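Local coordinates for protein UL37 (Suid herpesvirus 1, PDB 4K70) that is an inner tegument protein thought to control intracellular trafficking of the virus, here represented by its elongated, helical N-terminal half, at residues Arg449-Ala452 and Ala453-Arg457; Asn470-Leu473 and Ala474-Gln478; Glu221-Asp225 and Arg226-Thr230; Pro390-Asp393 and Tyr394-Tyr398. All blocks are in the same frame, centred on the assembly; numbering follows the deposited sequence.

Contact 1 (Arg449-Ala452 and Ala453-Arg457)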
# COMPACT_ATOMS: atom_id res chain seq x y z
N ARG A 449 21.45 -0.59 -23.94
CA ARG A 449 22.83 -0.10 -24.00
C ARG A 449 23.80 -1.28 -23.92
O ARG A 449 24.84 -1.30 -24.58
CB ARG A 449 23.12 0.89 -22.87
CG ARG A 449 22.43 2.27 -23.03
CD ARG A 449 23.05 3.30 -22.10
NE ARG A 449 22.79 3.01 -20.68
CZ ARG A 449 21.72 3.46 -20.02
NH1 ARG A 449 20.82 4.20 -20.65
NH2 ARG A 449 21.56 3.17 -18.74
N GLU A 450 23.46 -2.28 -23.11
CA GLU A 450 24.31 -3.46 -23.00
C GLU A 450 24.19 -4.31 -24.25
O GLU A 450 25.18 -4.90 -24.71
CB GLU A 450 23.98 -4.27 -21.74
CG GLU A 450 24.19 -3.49 -20.46
CD GLU A 450 25.59 -2.91 -20.34
OE1 GLU A 450 26.43 -3.16 -21.23
OE2 GLU A 450 25.85 -2.19 -19.35
N VAL A 451 22.98 -4.38 -24.81
CA VAL A 451 22.78 -5.08 -26.07
C VAL A 451 23.58 -4.40 -27.18
O VAL A 451 24.25 -5.07 -27.96
CB VAL A 451 21.30 -5.14 -26.44
CG1 VAL A 451 21.13 -5.73 -27.83
CG2 VAL A 451 20.53 -5.97 -25.42
N ALA A 452 23.51 -3.07 -27.23
CA ALA A 452 24.25 -2.32 -28.24
C ALA A 452 25.77 -2.47 -28.07
O ALA A 452 26.50 -2.44 -29.06
CB ALA A 452 23.85 -0.86 -28.22
N ALA A 453 26.23 -2.64 -26.84
CA ALA A 453 27.65 -2.87 -26.59
C ALA A 453 28.09 -4.24 -27.12
O ALA A 453 29.16 -4.38 -27.70
CB ALA A 453 27.97 -2.76 -25.11
N ALA A 454 27.26 -5.24 -26.90
CA ALA A 454 27.55 -6.59 -27.38
C ALA A 454 27.46 -6.65 -28.90
O ALA A 454 28.19 -7.40 -29.55
CB ALA A 454 26.60 -7.60 -26.75
N GLU A 455 26.55 -5.85 -29.45
CA GLU A 455 26.38 -5.76 -30.90
C GLU A 455 27.64 -5.22 -31.55
O GLU A 455 28.06 -5.70 -32.60
CB GLU A 455 25.18 -4.88 -31.25
CG GLU A 455 23.84 -5.58 -31.15
CD GLU A 455 22.68 -4.64 -31.43
OE1 GLU A 455 22.90 -3.41 -31.43
OE2 GLU A 455 21.55 -5.13 -31.66
N ARG A 456 28.25 -4.22 -30.91
CA ARG A 456 29.47 -3.62 -31.44
C ARG A 456 30.67 -4.55 -31.33
O ARG A 456 31.42 -4.70 -32.28
CB ARG A 456 29.75 -2.29 -30.74
CG ARG A 456 29.02 -1.12 -31.37
CD ARG A 456 28.14 -0.41 -30.36
NE ARG A 456 28.85 -0.18 -29.10
CZ ARG A 456 28.29 0.35 -28.02
NH1 ARG A 456 27.01 0.72 -28.05
NH2 ARG A 456 29.01 0.52 -26.92
N ARG A 457 30.84 -5.18 -30.16
CA ARG A 457 31.91 -6.16 -29.99
C ARG A 457 31.78 -7.27 -31.02
O ARG A 457 32.78 -7.79 -31.51
CB ARG A 457 31.89 -6.73 -28.57
CG ARG A 457 32.93 -7.84 -28.34
CD ARG A 457 32.94 -8.29 -26.88
NE ARG A 457 31.58 -8.44 -26.38
CZ ARG A 457 31.22 -8.24 -25.12
NH1 ARG A 457 32.13 -7.88 -24.21
NH2 ARG A 457 29.95 -8.39 -24.76
O HOH W 1 26.02 1.04 -25.55
O HOH W 2 25.08 -1.64 -32.04
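Val451 O receives the amide of Glu455 at 2.8 Å, the shortest of four i to i+4 bonds that carry the alpha-helix 438-458 through this turn. Ala452 O is more heavily used. It accepts Arg456 N at 3.1 Å, and a water gives it a weak bond while bonding Glu455 OE1 more firmly at 2.9 Å. A second water links the turns from outside, donating to Arg449 O and accepting from Arg456 NH1 at 2.7 Å. Arg456 reaches that water because its chain bends at both chi2 (122°) and chi3 (46°), folding the guanidinium back over its own helix.

Glu455 takes another course. Its extended chain runs past Val451, OE2 lying 3.9 Å from Val451 CG1, and its carboxylate is held by Ser463 and by a salt bridge to Arg466. Val451 also touches Leu469, so this face of the helix meets the start of helix 464-481. Ala454, by contrast, packs on Cys63 and Val67 of helix 63-78, and Glu450 forms a salt bridge with Arg113. Ala452 CB approaches Arg456 NH1 to 3.5 Å, while Ala453 CA sits 3.6 Å from the plane of the same guanidinium, over its centre.

Contact 2 (Asn470-Leu473 and Ala474-Gln478)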
# COMPACT_ATOMS: atom_id res chain seq x y z
N ASN A 470 13.47 -6.78 -26.58
CA ASN A 470 12.45 -5.77 -26.86
C ASN A 470 11.04 -6.33 -26.79
O ASN A 470 10.12 -5.69 -26.28
CB ASN A 470 12.65 -5.15 -28.25
CG ASN A 470 13.58 -3.95 -28.22
OD1 ASN A 470 13.67 -3.25 -27.21
ND2 ASN A 470 14.28 -3.71 -29.33
N THR A 471 10.87 -7.54 -27.33
CA THR A 471 9.58 -8.21 -27.31
C THR A 471 9.16 -8.54 -25.88
O THR A 471 8.00 -8.38 -25.50
CB THR A 471 9.63 -9.50 -28.15
OG1 THR A 471 9.87 -9.16 -29.52
CG2 THR A 471 8.32 -10.27 -28.04
N TRP A 472 10.13 -8.99 -25.09
CA TRP A 472 9.87 -9.32 -23.70
C TRP A 472 9.49 -8.08 -22.88
O TRP A 472 8.51 -8.08 -22.15
CB TRP A 472 11.11 -9.97 -23.09
CG TRP A 472 10.92 -10.36 -21.68
CD1 TRP A 472 10.02 -11.26 -21.19
CD2 TRP A 472 11.64 -9.85 -20.55
NE1 TRP A 472 10.14 -11.35 -19.82
CE2 TRP A 472 11.13 -10.50 -19.41
CE3 TRP A 472 12.68 -8.93 -20.41
CZ2 TRP A 472 11.62 -10.24 -18.13
CZ3 TRP A 472 13.16 -8.68 -19.14
CH2 TRP A 472 12.63 -9.33 -18.01
N LEU A 473 10.29 -7.03 -23.01
CA LEU A 473 10.09 -5.82 -22.23
C LEU A 473 8.80 -5.10 -22.59
O LEU A 473 8.18 -4.46 -21.75
CB LEU A 473 11.26 -4.87 -22.43
CG LEU A 473 12.63 -5.31 -21.93
CD1 LEU A 473 13.70 -4.34 -22.41
CD2 LEU A 473 12.62 -5.38 -20.41
N ALA A 474 8.42 -5.20 -23.86
CA ALA A 474 7.20 -4.56 -24.34
C ALA A 474 5.98 -5.29 -23.78
O ALA A 474 5.01 -4.67 -23.37
CB ALA A 474 7.16 -4.55 -25.86
N PHE A 475 6.06 -6.62 -23.76
CA PHE A 475 4.98 -7.41 -23.19
C PHE A 475 4.82 -7.07 -21.71
O PHE A 475 3.70 -6.86 -21.24
CB PHE A 475 5.27 -8.90 -23.35
CG PHE A 475 4.34 -9.78 -22.58
CD1 PHE A 475 3.02 -9.94 -22.98
CD2 PHE A 475 4.78 -10.45 -21.45
CE1 PHE A 475 2.16 -10.75 -22.26
CE2 PHE A 475 3.93 -11.26 -20.73
CZ PHE A 475 2.62 -11.41 -21.14
N ARG A 476 5.93 -7.00 -20.99
CA ARG A 476 5.88 -6.66 -19.57
C ARG A 476 5.32 -5.26 -19.33
O ARG A 476 4.49 -5.07 -18.45
CB ARG A 476 7.25 -6.85 -18.91
CG ARG A 476 7.58 -8.32 -18.64
CD ARG A 476 8.82 -8.52 -17.79
NE ARG A 476 8.67 -8.03 -16.42
CZ ARG A 476 8.38 -8.81 -15.38
NH1 ARG A 476 8.17 -10.10 -15.56
NH2 ARG A 476 8.28 -8.28 -14.16
N ALA A 477 5.77 -4.29 -20.13
CA ALA A 477 5.31 -2.91 -20.01
C ALA A 477 3.80 -2.75 -20.23
O ALA A 477 3.13 -2.03 -19.49
CB ALA A 477 6.08 -2.01 -20.98
N GLN A 478 3.28 -3.43 -21.25
CA GLN A 478 1.86 -3.35 -21.59
C GLN A 478 1.03 -4.18 -20.62
O GLN A 478 0.08 -3.69 -20.01
CB GLN A 478 1.62 -3.84 -23.03
CG GLN A 478 0.17 -4.21 -23.35
CD GLN A 478 -0.10 -5.70 -23.22
OE1 GLN A 478 0.74 -6.53 -23.56
NE2 GLN A 478 -1.29 -6.05 -22.73
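Ala477 N donates to Leu473 O at 2.9 Å, the shortest of the four main-chain bonds that continue the alpha-helix 464-481 through this turn. One turn of the same helix brings Arg476 N to Trp472 O, the straightest bond of the set, and sets the two large side chains next to each other.

Trp472 and Arg476 run side by side and point the same way. The meeting is made by the aliphatic part of the arginine: Arg476 CD rests 3.2 Å above one face of the indole, offset toward its rim, and comes within 3.3 Å of Trp472 CZ2 and 3.4 Å of Trp472 CE2. The indole is swung alongside by a chi1 of -179°, which places CG opposite the backbone N. In Arg476 the chain bends about CG-CD (chi3 67°), which sets the direction in which NE leaves the methylene on the ring, and the guanidinium and indole planes are 40° apart.

The charged end is engaged by other groups. Arg476 NE forms a salt bridge with Asp173, and NH2 forms one with Asp175. Trp472 meets Trp78 edge-to-face and also touches Met32 of helix 20-32, while Leu473 packs on Leu447 of helix 438-458.

The arginine thus divides its work: its methylene lies against a buried aromatic face, and its guanidinium is committed to two carboxylates. These probably offset the like charge of Arg480, which lies close to Arg476 NH2, and would be expected to fix the rotation of the group.

Contact 3 (Glu221-Asp225 and Arg226-Thr230)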
# COMPACT_ATOMS: atom_id res chain seq x y z
N GLU A 221 -11.13 0.25 16.59
CA GLU A 221 -10.50 0.06 15.29
C GLU A 221 -9.15 -0.64 15.42
O GLU A 221 -8.74 -1.39 14.54
CB GLU A 221 -10.28 1.41 14.58
CG GLU A 221 -11.54 2.27 14.40
CD GLU A 221 -12.24 2.05 13.07
OE1 GLU A 221 -11.96 1.02 12.41
OE2 GLU A 221 -13.06 2.91 12.68
N PHE A 222 -8.45 -0.36 16.51
CA PHE A 222 -7.06 -0.79 16.60
C PHE A 222 -6.66 -1.72 17.74
O PHE A 222 -5.57 -2.30 17.71
CB PHE A 222 -6.15 0.44 16.60
CG PHE A 222 -6.29 1.28 15.36
CD1 PHE A 222 -5.68 0.89 14.18
CD2 PHE A 222 -7.04 2.45 15.37
CE1 PHE A 222 -5.80 1.65 13.04
CE2 PHE A 222 -7.16 3.21 14.22
CZ PHE A 222 -6.54 2.81 13.06
N PHE A 223 -7.51 -1.86 18.75
CA PHE A 223 -7.12 -2.68 19.90
C PHE A 223 -8.06 -3.83 20.19
O PHE A 223 -7.65 -4.82 20.80
CB PHE A 223 -6.89 -1.81 21.14
CG PHE A 223 -5.67 -0.94 21.05
CD1 PHE A 223 -5.73 0.30 20.44
CD2 PHE A 223 -4.44 -1.38 21.55
CE1 PHE A 223 -4.61 1.10 20.34
CE2 PHE A 223 -3.31 -0.59 21.46
CZ PHE A 223 -3.39 0.66 20.85
N HIS A 224 -9.30 -3.71 19.72
CA HIS A 224 -10.36 -4.68 20.00
C HIS A 224 -10.36 -5.12 21.46
O HIS A 224 -10.80 -4.36 22.33
CB HIS A 224 -10.26 -5.89 19.07
CG HIS A 224 -10.51 -5.57 17.63
ND1 HIS A 224 -11.70 -5.86 17.00
CD2 HIS A 224 -9.72 -4.99 16.69
CE1 HIS A 224 -11.64 -5.47 15.74
NE2 HIS A 224 -10.45 -4.94 15.53
N ASP A 225 -9.86 -6.32 21.72
CA ASP A 225 -9.90 -6.87 23.08
C ASP A 225 -8.56 -6.76 23.81
O ASP A 225 -8.46 -7.12 24.98
CB ASP A 225 -10.36 -8.32 23.06
CG ASP A 225 -11.87 -8.44 22.95
OD1 ASP A 225 -12.58 -7.57 23.49
OD2 ASP A 225 -12.35 -9.41 22.32
N ARG A 226 -7.55 -6.26 23.11
CA ARG A 226 -6.23 -6.09 23.70
C ARG A 226 -6.16 -4.82 24.52
O ARG A 226 -6.31 -3.72 23.99
CB ARG A 226 -5.18 -6.03 22.60
CG ARG A 226 -5.43 -6.99 21.47
CD ARG A 226 -4.35 -6.87 20.42
NE ARG A 226 -4.10 -8.17 19.81
CZ ARG A 226 -4.68 -8.59 18.69
NH1 ARG A 226 -5.54 -7.80 18.05
NH2 ARG A 226 -4.39 -9.79 18.22
N GLN A 227 -5.89 -4.96 25.81
CA GLN A 227 -5.89 -3.83 26.72
C GLN A 227 -4.59 -3.05 26.66
O GLN A 227 -3.50 -3.61 26.80
CB GLN A 227 -6.12 -4.33 28.16
CG GLN A 227 -7.32 -5.24 28.30
CD GLN A 227 -8.43 -4.60 29.10
OE1 GLN A 227 -8.22 -3.63 29.83
NE2 GLN A 227 -9.64 -5.14 28.96
N ASN A 228 -4.71 -1.75 26.43
CA ASN A 228 -3.58 -0.85 26.51
C ASN A 228 -3.84 0.08 27.67
O ASN A 228 -4.82 0.83 27.65
CB ASN A 228 -3.42 -0.06 25.21
CG ASN A 228 -2.22 0.85 25.23
OD1 ASN A 228 -2.17 1.81 25.98
ND2 ASN A 228 -1.24 0.55 24.38
N PRO A 229 -2.99 0.03 28.69
CA PRO A 229 -3.18 0.82 29.91
C PRO A 229 -3.19 2.33 29.66
O PRO A 229 -3.96 3.04 30.31
CB PRO A 229 -1.98 0.42 30.79
CG PRO A 229 -1.00 -0.23 29.85
CD PRO A 229 -1.83 -0.88 28.80
N THR A 230 -2.37 2.82 28.73
CA THR A 230 -2.34 4.26 28.47
C THR A 230 -3.62 4.76 27.76
O THR A 230 -4.14 5.82 28.09
CB THR A 230 -1.04 4.69 27.75
OG1 THR A 230 -1.34 5.56 26.66
CG2 THR A 230 -0.28 3.47 27.24
O HOH W 3 -10.23 -6.60 26.83
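Phe223, near the end of helix 208-223, opens the contact through both its carbonyl and its ring. Phe223 O accepts Arg226 N at 2.7 Å, closing a type II' beta turn that runs from Phe223 to Arg226 and redirects the chain ahead of helix 229-240. The same oxygen lies close to the Arg226 side chain, 3.2 Å from CG. Beyond the turn, the phenyl ring reaches Asn228. Phe223 CE2 is 3.8 Å from both CB and ND2 of Asn228, and the ring and amide planes stand 73° apart. Asn228 turns its amide to the ring with CG opposite the backbone N (chi1 -178°), and ND2 donates to Asp145 of helix 144-149, against which Phe223 packs as well.

His224 leaves the helix with a positive phi of 43°, taking the first central position of the turn. Its carbonyl is bonded by Arg277. Asp225 occupies the second central position, and a water bridges it to Gln227, donating to Asp225 O and accepting from Gln227 NE2, each leg 2.6 Å long.

Past Gln227, Asn228 is at the N-cap of helix 229-240; its capping bond from Thr230 N is weak and doubtful, because Asn228 OD1 sits too close to a neighbouring atom in the model. Tyr275 OH bonds Asn228 N, so side chain and backbone are both held from outside the turn. Arg226 O lies 3.5 Å from Phe223 CB.

Contact 4 (Pro390-Asp393 and Tyr394-Tyr398)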
# COMPACT_ATOMS: atom_id res chain seq x y z
N PRO A 390 3.75 3.13 -4.33
CA PRO A 390 4.18 3.60 -5.65
C PRO A 390 4.38 2.49 -6.67
O PRO A 390 5.12 2.70 -7.64
CB PRO A 390 5.52 4.26 -5.34
CG PRO A 390 6.08 3.41 -4.22
CD PRO A 390 4.88 2.99 -3.39
N GLY A 391 3.74 1.35 -6.49
CA GLY A 391 3.97 0.22 -7.38
C GLY A 391 2.74 -0.45 -7.99
O GLY A 391 1.62 0.06 -7.93
N LEU A 392 2.99 -1.60 -8.60
CA LEU A 392 1.99 -2.34 -9.37
C LEU A 392 0.83 -2.85 -8.51
O LEU A 392 -0.33 -2.84 -8.94
CB LEU A 392 2.67 -3.52 -10.04
CG LEU A 392 1.83 -4.42 -10.94
CD1 LEU A 392 1.13 -3.55 -11.98
CD2 LEU A 392 2.72 -5.45 -11.60
N ASP A 393 1.16 -3.32 -7.32
CA ASP A 393 0.15 -3.83 -6.39
C ASP A 393 -0.92 -2.80 -6.07
O ASP A 393 -2.11 -3.12 -5.96
CB ASP A 393 0.80 -4.27 -5.08
CG ASP A 393 -0.20 -4.88 -4.12
OD1 ASP A 393 -0.63 -6.02 -4.39
OD2 ASP A 393 -0.55 -4.24 -3.11
N TYR A 394 -0.50 -1.55 -5.89
CA TYR A 394 -1.49 -0.51 -5.59
C TYR A 394 -2.31 -0.16 -6.84
O TYR A 394 -3.50 0.08 -6.74
CB TYR A 394 -0.88 0.73 -4.96
CG TYR A 394 -1.94 1.77 -4.64
CD1 TYR A 394 -2.99 1.48 -3.78
CD2 TYR A 394 -1.89 3.05 -5.20
CE1 TYR A 394 -3.97 2.42 -3.48
CE2 TYR A 394 -2.86 3.99 -4.91
CZ TYR A 394 -3.90 3.67 -4.04
OH TYR A 394 -4.87 4.60 -3.73
N VAL A 395 -1.67 -0.18 -8.01
CA VAL A 395 -2.41 0.01 -9.25
C VAL A 395 -3.56 -1.00 -9.35
O VAL A 395 -4.69 -0.64 -9.67
CB VAL A 395 -1.51 -0.13 -10.48
CG1 VAL A 395 -2.36 -0.13 -11.73
CG2 VAL A 395 -0.50 1.01 -10.53
N ARG A 396 -3.25 -2.26 -9.06
CA ARG A 396 -4.24 -3.33 -9.07
C ARG A 396 -5.29 -3.18 -7.97
O ARG A 396 -6.47 -3.42 -8.21
CB ARG A 396 -3.52 -4.68 -8.91
CG ARG A 396 -2.67 -5.10 -10.11
CD ARG A 396 -1.79 -6.32 -9.78
NE ARG A 396 -1.11 -6.85 -10.96
CZ ARG A 396 -0.10 -7.72 -10.91
NH1 ARG A 396 0.36 -8.14 -9.74
NH2 ARG A 396 0.45 -8.16 -12.04
N ALA A 397 -4.86 -2.82 -6.76
CA ALA A 397 -5.80 -2.65 -5.65
C ALA A 397 -6.74 -1.48 -5.92
O ALA A 397 -7.93 -1.53 -5.60
CB ALA A 397 -5.07 -2.43 -4.36
N TYR A 398 -6.21 -0.42 -6.53
CA TYR A 398 -7.01 0.77 -6.85
C TYR A 398 -8.06 0.47 -7.93
O TYR A 398 -9.22 0.84 -7.81
CB TYR A 398 -6.11 1.91 -7.33
CG TYR A 398 -6.87 3.18 -7.68
CD1 TYR A 398 -7.15 4.13 -6.71
CD2 TYR A 398 -7.31 3.42 -8.98
CE1 TYR A 398 -7.85 5.30 -7.03
CE2 TYR A 398 -8.03 4.59 -9.30
CZ TYR A 398 -8.28 5.52 -8.31
OH TYR A 398 -8.97 6.70 -8.61
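The first turn of helix 392-402, near the centre of the chain, makes a local contact in which Arg396 lies back across Leu392 while main-chain bonds wind the helix up. Gly391 occupies the N-cap position. Its carbonyl is shared by Tyr394 N and Val395 N at 3.4 and 3.3 Å, both weak bonds. One residue further on the geometry tightens: Arg396 N reaches Leu392 O at 3.0 Å with an angle of 163°, and Ala397 N reaches Asp393 O at 2.9 Å.

Among the side chains, the leucine CD2 methyl supplies the closest approach, 3.6 Å from Arg396 NH2. It sits 3.5 Å above one face of the guanidinium, offset toward the rim, while Leu392 CG touches the NE and CZ end. Arg396 is extended from CG to NE, and in Leu392 a CG anti to the backbone N (chi1 -178°) carries the branch toward Arg396. Leu392 also touches Arg480 and Trp481 of helix 464-481.

Tyr394 touches Leu384 and Pro433, its hydroxyl bonded to Met431 O. Ala397 approaches Asp387, a calcium ligand, with the calcium ion about 6 Å from its side chain. The arrangement is that of an alpha-helix N terminus with glycine at the N-cap position, here placed beside the cation site that includes Asp386 and Asp387.

How the contacts relate
From the N terminus, contact 3 comes first, turning the chain between helices 208-223 and 229-240. Contact 4 starts helix 392-402 near the chain's centre, followed by contact 1 in helix 438-458 and contact 2 in helix 464-481. Each is local and closes only a turn; they run in series, neither nesting nor crossing. Contacts 1 and 2 lie on successive helices that pack together, their centres 19 Å apart and nearest atoms about 7 Å apart. Contact 2 is equally far from contact 4, whose Leu392 touches the end of helix 464-481. Contact 3 stands on the opposite side of the chain's centre from contacts 1 and 2, its centre 60 Å from that of contact 1.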